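PDB 3U4T: TPR repeat-containing protein from Cytophaga hutchinsonii, which is of unknown function but, as a tetratricopeptide repeat protein, probably serves as a scaffold for binding other proteins. Local coordinates for residues A[197-202]-A[224-229]. The protein carries 1 engineered substitution. Numbering follows the deposited sequence.
Sequences LAKPYY and NEYIAY
Tyr-226 and Tyr-202 make the aromatic part of this contact. Their rings meet obliquely, with centroids 5.2 Å apart and planes at 38°. The closest atoms are CD2 of Tyr-202 and CG of Tyr-226, at 3.4 Å. CE2 of Tyr-202 also touches CB of Tyr-226, and the two side chains cross at about a right angle. In Tyr-226 CG is anti to the backbone N (chi1 171°), so CG leaves helix 217-233 on the side of segment 197-202.

On that side the methyl of Ala-198 sits over one face of the Tyr-226 ring. This is a CH-pi contact, with CB of Ala-198 4.2 Å from the centroid of the Tyr-226 ring and 27° off its normal.

The segments belong to consecutive antiparallel helices, 199-209 and 217-233, a helical hairpin of the kind that builds tetratricopeptide repeat folds. Helix 176-189 touches Tyr-202 from the preceding part of the chain, and helix 237-250 packs on Ala-228.

The aliphatic contacts involve Ile-227. CD1 of Ile-227 lies in plane at the edge of the Tyr-226 ring and is 3.8 Å from CD of Lys-199. NZ of Lys-199 makes a salt bridge with Glu-203 and a hydrogen bond with Tyr-231.

Polar links are few. A water lies 2.8 Å from Tyr-226 OH and accepts a weak bond from Ala-198 N. The hydroxyl of Tyr-202 is hydrogen-bonded to Glu-222. An alanine in place of Tyr-226 would probably open a gap beside Ala-198 and Tyr-202, and the water would lose its hydroxyl partner.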
loop_
_atom_site.group_PDB
_atom_site.type_symbol
_atom_site.label_atom_id
_atom_site.label_comp_id
_atom_site.label_asym_id
_atom_site.label_seq_id
_atom_site.Cartn_x
_atom_site.Cartn_y
_atom_site.Cartn_z
ATOM N N LEU A 197 -9.968 -25.626 -0.813
ATOM C CA LEU A 197 -10.124 -24.509 -1.745
ATOM C C LEU A 197 -8.871 -23.692 -1.938
ATOM O O LEU A 197 -8.623 -23.182 -3.023
ATOM C CB LEU A 197 -11.245 -23.573 -1.287
ATOM C CG LEU A 197 -12.671 -24.109 -1.409
ATOM C CD1 LEU A 197 -13.664 -23.048 -0.957
ATOM C CD2 LEU A 197 -12.930 -24.503 -2.858
ATOM N N ALA A 198 -8.078 -23.566 -0.882
ATOM C CA ALA A 198 -6.855 -22.783 -0.946
ATOM C C ALA A 198 -5.663 -23.564 -1.472
ATOM O O ALA A 198 -4.671 -22.982 -1.903
ATOM C CB ALA A 198 -6.536 -22.226 0.431
ATOM N N LYS A 199 -5.769 -24.885 -1.444
ATOM C CA LYS A 199 -4.693 -25.774 -1.886
ATOM C C LYS A 199 -3.973 -25.369 -3.162
ATOM O O LYS A 199 -2.771 -25.126 -3.159
ATOM C CB LYS A 199 -5.241 -27.187 -2.048
ATOM C CG LYS A 199 -4.242 -28.224 -2.539
ATOM C CD LYS A 199 -3.587 -28.969 -1.403
ATOM C CE LYS A 199 -3.372 -30.426 -1.806
ATOM N NZ LYS A 199 -2.589 -30.574 -3.066
ATOM N N PRO A 200 -4.695 -25.293 -4.280
ATOM C CA PRO A 200 -4.043 -24.910 -5.533
ATOM C C PRO A 200 -3.309 -23.571 -5.530
ATOM O O PRO A 200 -2.245 -23.439 -6.142
ATOM C CB PRO A 200 -5.193 -24.916 -6.526
ATOM C CG PRO A 200 -6.377 -24.571 -5.676
ATOM C CD PRO A 200 -6.145 -25.440 -4.470
ATOM N N TYR A 201 -3.873 -22.573 -4.858
ATOM C CA TYR A 201 -3.242 -21.251 -4.834
ATOM C C TYR A 201 -1.935 -21.249 -4.052
ATOM O O TYR A 201 -0.956 -20.626 -4.471
ATOM C CB TYR A 201 -4.237 -20.221 -4.290
ATOM C CG TYR A 201 -5.516 -20.239 -5.101
ATOM C CD1 TYR A 201 -5.501 -19.907 -6.463
ATOM C CD2 TYR A 201 -6.704 -20.718 -4.558
ATOM C CE1 TYR A 201 -6.623 -20.070 -7.256
ATOM C CE2 TYR A 201 -7.841 -20.885 -5.348
ATOM C CZ TYR A 201 -7.788 -20.564 -6.697
ATOM O OH TYR A 201 -8.889 -20.774 -7.491
ATOM N N TYR A 202 -1.908 -21.959 -2.928
ATOM C CA TYR A 202 -0.685 -22.033 -2.137
ATOM C C TYR A 202 0.344 -22.868 -2.904
ATOM O O TYR A 202 1.558 -22.633 -2.796
ATOM C CB TYR A 202 -0.958 -22.656 -0.751
ATOM C CG TYR A 202 -1.399 -21.651 0.302
ATOM C CD1 TYR A 202 -0.700 -20.458 0.480
ATOM C CD2 TYR A 202 -2.512 -21.886 1.111
ATOM C CE1 TYR A 202 -1.104 -19.515 1.439
ATOM C CE2 TYR A 202 -2.923 -20.945 2.076
ATOM C CZ TYR A 202 -2.211 -19.765 2.223
ATOM O OH TYR A 202 -2.606 -18.813 3.127
ATOM N N ASN A 224 3.472 -23.805 2.887
ATOM C CA ASN A 224 3.781 -25.162 3.310
ATOM C C ASN A 224 3.000 -25.598 4.539
ATOM O O ASN A 224 2.635 -26.772 4.662
ATOM C CB ASN A 224 5.284 -25.315 3.557
ATOM C CG ASN A 224 6.065 -25.527 2.274
ATOM O OD1 ASN A 224 6.017 -26.596 1.671
ATOM N ND2 ASN A 224 6.783 -24.506 1.846
ATOM N N GLU A 225 2.748 -24.658 5.447
ATOM C CA GLU A 225 2.003 -24.964 6.655
ATOM C C GLU A 225 0.605 -25.409 6.274
ATOM O O GLU A 225 0.114 -26.407 6.782
ATOM C CB GLU A 225 1.937 -23.750 7.583
ATOM C CG GLU A 225 3.167 -23.560 8.463
ATOM C CD GLU A 225 2.929 -22.564 9.591
ATOM O OE1 GLU A 225 1.753 -22.279 9.892
ATOM O OE2 GLU A 225 3.908 -22.075 10.191
ATOM N N TYR A 226 -0.038 -24.674 5.380
ATOM C CA TYR A 226 -1.380 -25.046 4.948
ATOM C C TYR A 226 -1.329 -26.462 4.369
ATOM O O TYR A 226 -2.082 -27.342 4.776
ATOM C CB TYR A 226 -1.881 -24.076 3.875
ATOM C CG TYR A 226 -3.179 -24.522 3.231
ATOM C CD1 TYR A 226 -4.409 -24.262 3.839
ATOM C CD2 TYR A 226 -3.178 -25.267 2.049
ATOM C CE1 TYR A 226 -5.592 -24.723 3.295
ATOM C CE2 TYR A 226 -4.362 -25.739 1.507
ATOM C CZ TYR A 226 -5.561 -25.464 2.128
ATOM O OH TYR A 226 -6.734 -25.923 1.576
ATOM N N ILE A 227 -0.425 -26.673 3.419
ATOM C CA ILE A 227 -0.294 -27.975 2.794
ATOM C C ILE A 227 -0.092 -29.070 3.836
ATOM O O ILE A 227 -0.807 -30.077 3.830
ATOM C CB ILE A 227 0.876 -27.988 1.787
ATOM C CG1 ILE A 227 0.668 -26.895 0.740
ATOM C CG2 ILE A 227 0.951 -29.340 1.082
ATOM C CD1 ILE A 227 -0.572 -27.089 -0.091
ATOM N N ALA A 228 0.871 -28.877 4.736
ATOM C CA ALA A 228 1.137 -29.882 5.775
ATOM C C ALA A 228 -0.111 -30.237 6.584
ATOM O O ALA A 228 -0.319 -31.406 6.920
ATOM C CB ALA A 228 2.253 -29.413 6.702
ATOM N N TYR A 229 -0.939 -29.239 6.893
ATOM C CA TYR A 229 -2.172 -29.486 7.634
ATOM C C TYR A 229 -3.190 -30.149 6.714
ATOM O O TYR A 229 -3.888 -31.073 7.107
ATOM C CB TYR A 229 -2.754 -28.182 8.193
ATOM C CG TYR A 229 -1.950 -27.585 9.339
ATOM C CD1 TYR A 229 -1.574 -28.363 10.444
ATOM C CD2 TYR A 229 -1.588 -26.236 9.336
ATOM C CE1 TYR A 229 -0.862 -27.806 11.516
ATOM C CE2 TYR A 229 -0.877 -25.670 10.404
ATOM C CZ TYR A 229 -0.520 -26.460 11.490
ATOM O OH TYR A 229 0.154 -25.896 12.553
HETATM O O HOH W 1 -8.957 -24.412 2.387
#